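Local coordinates for protein kojibiose phosphorylase (Gut metagenome, PDB 6W0P) that is a glycoside hydrolase family 65 phosphorylase with an N-terminal beta-sandwich domain, a central helical catalytic domain and a small C-terminal beta domain, at residues 690-695 against 703-708. Numbering follows the deposited sequence.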
loop_
_atom_site.group_PDB
_atom_site.type_symbol
_atom_site.label_atom_id
_atom_site.label_comp_id
_atom_site.label_asym_id
_atom_site.label_seq_id
_atom_site.Cartn_x
_atom_site.Cartn_y
_atom_site.Cartn_z
ATOM N N LEU A 690 -25.130 -40.273 4.890
ATOM C CA LEU A 690 -23.686 -40.365 4.585
ATOM C C LEU A 690 -23.495 -41.150 3.284
ATOM O O LEU A 690 -24.003 -42.288 3.196
ATOM C CB LEU A 690 -22.964 -41.029 5.763
ATOM C CG LEU A 690 -21.443 -41.061 5.663
ATOM C CD1 LEU A 690 -20.820 -40.600 6.966
ATOM C CD2 LEU A 690 -20.955 -42.448 5.309
ATOM N N ASN A 691 -22.746 -40.557 2.354
ATOM C CA ASN A 691 -22.324 -41.144 1.066
ATOM C C ASN A 691 -20.811 -41.390 1.086
ATOM O O ASN A 691 -20.060 -40.547 1.621
ATOM C CB ASN A 691 -22.661 -40.238 -0.124
ATOM C CG ASN A 691 -24.136 -40.165 -0.476
ATOM O OD1 ASN A 691 -24.505 -40.516 -1.585
ATOM N ND2 ASN A 691 -24.974 -39.708 0.446
ATOM N N LEU A 692 -20.390 -42.498 0.473
ATOM C CA LEU A 692 -18.975 -42.835 0.166
ATOM C C LEU A 692 -18.899 -43.272 -1.296
ATOM O O LEU A 692 -19.873 -43.895 -1.757
ATOM C CB LEU A 692 -18.508 -43.974 1.077
ATOM C CG LEU A 692 -18.503 -43.672 2.576
ATOM C CD1 LEU A 692 -18.169 -44.933 3.372
ATOM C CD2 LEU A 692 -17.510 -42.575 2.891
ATOM N N THR A 693 -17.817 -42.895 -1.991
ATOM C CA THR A 693 -17.446 -43.361 -3.353
ATOM C C THR A 693 -15.952 -43.623 -3.371
ATOM O O THR A 693 -15.191 -42.848 -3.941
ATOM C CB THR A 693 -17.791 -42.336 -4.440
ATOM O OG1 THR A 693 -19.146 -41.961 -4.244
ATOM C CG2 THR A 693 -17.610 -42.877 -5.843
ATOM N N PRO A 694 -15.481 -44.660 -2.659
ATOM C CA PRO A 694 -14.047 -44.886 -2.506
ATOM C C PRO A 694 -13.326 -45.231 -3.821
ATOM O O PRO A 694 -13.770 -46.099 -4.558
ATOM C CB PRO A 694 -13.973 -46.014 -1.466
ATOM C CG PRO A 694 -15.290 -45.930 -0.738
ATOM C CD PRO A 694 -16.279 -45.563 -1.827
ATOM N N THR A 695 -12.240 -44.502 -4.087
ATOM C CA THR A 695 -11.343 -44.697 -5.253
ATOM C C THR A 695 -9.927 -44.952 -4.727
ATOM O O THR A 695 -9.700 -44.797 -3.518
ATOM C CB THR A 695 -11.438 -43.500 -6.206
ATOM O OG1 THR A 695 -11.252 -42.298 -5.453
ATOM C CG2 THR A 695 -12.762 -43.446 -6.942
ATOM N N TYR A 703 -5.977 -48.221 2.192
ATOM C CA TYR A 703 -6.020 -47.179 3.238
ATOM C C TYR A 703 -7.268 -47.422 4.079
ATOM O O TYR A 703 -8.250 -48.060 3.596
ATOM C CB TYR A 703 -6.005 -45.771 2.639
ATOM C CG TYR A 703 -7.145 -45.473 1.705
ATOM C CD1 TYR A 703 -7.072 -45.766 0.357
ATOM C CD2 TYR A 703 -8.303 -44.873 2.171
ATOM C CE1 TYR A 703 -8.133 -45.501 -0.497
ATOM C CE2 TYR A 703 -9.363 -44.576 1.330
ATOM C CZ TYR A 703 -9.280 -44.896 -0.010
ATOM O OH TYR A 703 -10.329 -44.610 -0.830
ATOM N N GLN A 704 -7.245 -46.892 5.297
ATOM C CA GLN A 704 -8.373 -47.020 6.245
ATOM C C GLN A 704 -8.462 -45.715 7.015
ATOM O O GLN A 704 -7.402 -45.260 7.492
ATOM C CB GLN A 704 -8.165 -48.230 7.158
ATOM C CG GLN A 704 -9.270 -48.458 8.185
ATOM C CD GLN A 704 -8.972 -49.691 9.003
ATOM O OE1 GLN A 704 -9.163 -50.820 8.559
ATOM N NE2 GLN A 704 -8.476 -49.486 10.203
ATOM N N PHE A 705 -9.668 -45.154 7.105
ATOM C CA PHE A 705 -9.965 -43.937 7.893
ATOM C C PHE A 705 -11.129 -44.224 8.837
ATOM O O PHE A 705 -11.855 -45.210 8.609
ATOM C CB PHE A 705 -10.228 -42.730 6.996
ATOM C CG PHE A 705 -11.426 -42.810 6.087
ATOM C CD1 PHE A 705 -12.674 -42.382 6.510
ATOM C CD2 PHE A 705 -11.278 -43.206 4.768
ATOM C CE1 PHE A 705 -13.766 -42.433 5.657
ATOM C CE2 PHE A 705 -12.373 -43.258 3.918
ATOM C CZ PHE A 705 -13.610 -42.868 4.363
ATOM N N LYS A 706 -11.229 -43.417 9.899
ATOM C CA LYS A 706 -12.278 -43.478 10.942
ATOM C C LYS A 706 -12.893 -42.087 11.094
ATOM O O LYS A 706 -12.120 -41.089 11.153
ATOM C CB LYS A 706 -11.695 -43.977 12.258
ATOM C CG LYS A 706 -11.192 -45.415 12.236
ATOM C CD LYS A 706 -10.613 -45.830 13.566
ATOM C CE LYS A 706 -9.999 -47.207 13.574
ATOM N NZ LYS A 706 -11.025 -48.241 13.843
ATOM N N ILE A 707 -14.222 -42.039 11.138
ATOM C CA ILE A 707 -15.062 -40.821 11.290
ATOM C C ILE A 707 -16.307 -41.198 12.091
ATOM O O ILE A 707 -16.713 -42.380 12.099
ATOM C CB ILE A 707 -15.464 -40.195 9.939
ATOM C CG1 ILE A 707 -16.279 -41.152 9.072
ATOM C CG2 ILE A 707 -14.252 -39.658 9.206
ATOM C CD1 ILE A 707 -16.664 -40.584 7.726
ATOM N N THR A 708 -16.894 -40.206 12.733
ATOM C CA THR A 708 -18.105 -40.351 13.571
ATOM C C THR A 708 -19.208 -39.482 12.972
ATOM O O THR A 708 -18.991 -38.263 12.781
ATOM C CB THR A 708 -17.820 -39.986 15.030
ATOM O OG1 THR A 708 -16.821 -40.915 15.453
ATOM C CG2 THR A 708 -19.049 -40.045 15.919
#
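Tyr703 makes the one hydrogen bond of this contact. Its OH donates to the backbone O of Thr695 at 2.8 Å. The acceptor lies at the edge of the tyrosine ring, near the ring plane. The hydroxyl in turn lies in the carbonyl plane, with a C=O...OH angle of 156°. Tyr703 chi1 is 59°, with CG between the backbone N and the carbonyl carbon, and this sends the ring across to the other segment. Pro694 CB lies 4.0 Å from Tyr703 OH, a van der Waals contact with the hydroxyl oxygen beside the polar bond. Thr695 uses its own side chain elsewhere: OG1 is hydrogen-bonded to Phe680 O.

Two pairs are apolar. Leu692 brings CD2 to the edge of the Phe705 ring, 4.2 Å from CZ. These two side chains pass each other in opposite directions rather than meeting head-on. Leu690 and Ile707 meet through their CD1 methyls, also 4.2 Å apart.

The two segments run nearly antiparallel, 167° apart, but belong to different sheets. Strand 689-692 pairs with strands 684-686 and 733-737; strand 702-709 pairs with 303-305 and 712-718. The contact is thus face-to-face packing of two sheets in a beta sandwich, within the family 65 C-terminal domain. Helix 666-680 also borders it, with Val677 against Phe705 and Trp673 against Ile707.

Side-chain packing, with no backbone pairing, joins the two strands. The apolar pairs bury side chains between the sheets without setting a direction, whereas the tyrosine bond is directional and satisfies the Thr695 carbonyl where strand 689-692 has given way to loop.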